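Side-chain contact in adenylate kinase (Desulfovibrio gigas, PDB 2XB4), which probably catalyses the reversible transfer of the terminal phosphate of ATP to AMP, giving two ADP, and binds a metal ion in its LID domain: residues 142-145 with 151-154. Sequence-based numbering, arbitrary orientation.
Unlike the reference sequence in segment 142-145: Asp-142 (reference Glu). With ZN (zinc ion), chain B.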
loop_
_atom_site.group_PDB
_atom_site.type_symbol
_atom_site.label_atom_id
_atom_site.label_comp_id
_atom_site.label_asym_id
_atom_site.label_seq_id
_atom_site.Cartn_x
_atom_site.Cartn_y
_atom_site.Cartn_z
ATOM N N ASP A 142 -22.714 4.592 8.905
ATOM C CA ASP A 142 -23.367 5.902 8.567
ATOM C C ASP A 142 -22.713 7.014 9.364
ATOM O O ASP A 142 -22.517 8.073 8.806
ATOM C CB ASP A 142 -24.900 6.015 8.761
ATOM C CG ASP A 142 -25.605 6.998 7.642
ATOM O OD1 ASP A 142 -25.622 6.673 6.448
ATOM O OD2 ASP A 142 -26.207 8.071 7.866
ATOM N N ALA A 143 -22.408 6.803 10.663
ATOM C CA ALA A 143 -21.891 7.940 11.495
ATOM C C ALA A 143 -20.525 8.477 11.047
ATOM O O ALA A 143 -20.143 9.642 11.371
ATOM C CB ALA A 143 -21.836 7.580 12.962
ATOM N N ILE A 144 -19.774 7.658 10.304
ATOM C CA ILE A 144 -18.466 8.100 9.792
ATOM C C ILE A 144 -18.300 7.903 8.269
ATOM O O ILE A 144 -17.186 7.698 7.801
ATOM C CB ILE A 144 -17.291 7.385 10.526
ATOM C CG1 ILE A 144 -17.479 5.863 10.472
ATOM C CG2 ILE A 144 -17.240 7.823 11.970
ATOM C CD1 ILE A 144 -16.197 5.022 10.761
ATOM N N LYS A 145 -19.391 7.998 7.486
ATOM C CA LYS A 145 -19.383 7.994 6.030
ATOM C C LYS A 145 -18.516 9.100 5.552
ATOM O O LYS A 145 -18.505 10.173 6.196
ATOM C CB LYS A 145 -20.765 8.442 5.472
ATOM C CG LYS A 145 -21.850 7.533 5.570
ATOM C CD LYS A 145 -23.130 8.260 4.932
ATOM C CE LYS A 145 -23.445 9.770 5.391
ATOM N NZ LYS A 145 -24.932 10.101 5.126
ATOM N N CYS A 151 -12.132 12.741 2.790
ATOM C CA CYS A 151 -12.170 12.561 4.250
ATOM C C CYS A 151 -13.203 13.477 4.912
ATOM O O CYS A 151 -13.190 14.676 4.638
ATOM C CB CYS A 151 -10.756 12.853 4.829
ATOM S SG CYS A 151 -10.762 12.677 6.638
ATOM N N ARG A 152 -14.089 12.934 5.775
ATOM C CA ARG A 152 -15.143 13.714 6.440
ATOM C C ARG A 152 -14.583 14.628 7.534
ATOM O O ARG A 152 -15.292 15.495 8.038
ATOM C CB ARG A 152 -16.139 12.751 7.103
ATOM C CG ARG A 152 -15.420 11.904 8.230
ATOM C CD ARG A 152 -16.337 10.856 8.825
ATOM N NE ARG A 152 -17.648 11.428 9.094
ATOM C CZ ARG A 152 -17.938 12.033 10.237
ATOM N NH1 ARG A 152 -16.946 12.110 11.170
ATOM N NH2 ARG A 152 -19.180 12.560 10.437
ATOM N N VAL A 153 -13.329 14.417 7.940
ATOM C CA VAL A 153 -12.710 15.262 8.997
ATOM C C VAL A 153 -11.989 16.429 8.352
ATOM O O VAL A 153 -12.137 17.557 8.800
ATOM C CB VAL A 153 -11.637 14.455 9.818
ATOM C CG1 VAL A 153 -11.005 15.351 10.931
ATOM C CG2 VAL A 153 -12.239 13.222 10.478
ATOM N N CYS A 154 -11.177 16.175 7.321
ATOM C CA CYS A 154 -10.283 17.238 6.823
ATOM C C CYS A 154 -10.341 17.476 5.319
ATOM O O CYS A 154 -9.681 18.409 4.824
ATOM C CB CYS A 154 -8.816 16.981 7.236
ATOM S SG CYS A 154 -8.088 15.580 6.214
HETATM ZN ZN ZN B . -8.575 13.420 6.991
HETATM O O HOH W 1 -19.853 11.882 7.829
#
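Arg-152 reaches from a zinc-binding turn to the carbonyl oxygens of Ala-143, Ile-144 and Lys-145, a solvent-facing contact of side chain on backbone within the metal-bearing LID loop. Long and flexible, the arginine can stay anchored beside the metal and still span the gap to 142-145. A chi1 of 63° sets CG over its own backbone, and a bend at chi3 turns the guanidinium across the backbone of Ala-143 and Ile-144. Near the plane of that group, at its edge, NE makes a weak, bent hydrogen bond to Lys-145 O (3.3 Å, 134°). A water bridges the same two atoms, accepting from Arg-152 NE at 2.6 Å and donating to Lys-145 O at 2.7 Å; the single N-H is thus shared, and the water path probably carries much of the link. Ala-143 O lies over one face, near the group's outer edge and 3.2 Å from Arg-152 NH2; the angle is too poor for a hydrogen bond, though the carbonyl dipole probably still attracts the cation. The methyl of Ala-143 points away, so this residue meets the arginine through its backbone oxygen. The aliphatic part packs as well, Arg-152 CD lying 4.0 Å from Ile-144 CB.

Behind the arginine, Cys-151 and Cys-154 form the CxxC half of a zinc site completed by Cys-129 and His-135. Cys-151 SG, 2.3 Å from zinc, also accepts a hydrogen bond from Val-153 N (3.4 Å). A second reaches Cys-151 SG from Cys-154 N (3.6 Å). These N-H groups probably offset part of the thiolate's negative charge, and they tie the turn to its metal ligand. Val-153 packs on Asn-18, and Cys-154 on Gly-14, of a neighbouring copy of the protein in the crystal assembly. Both segments belong to the long loop between strands 128-129 and 158-159, which pair antiparallel, well away from the parallel CORE sheet.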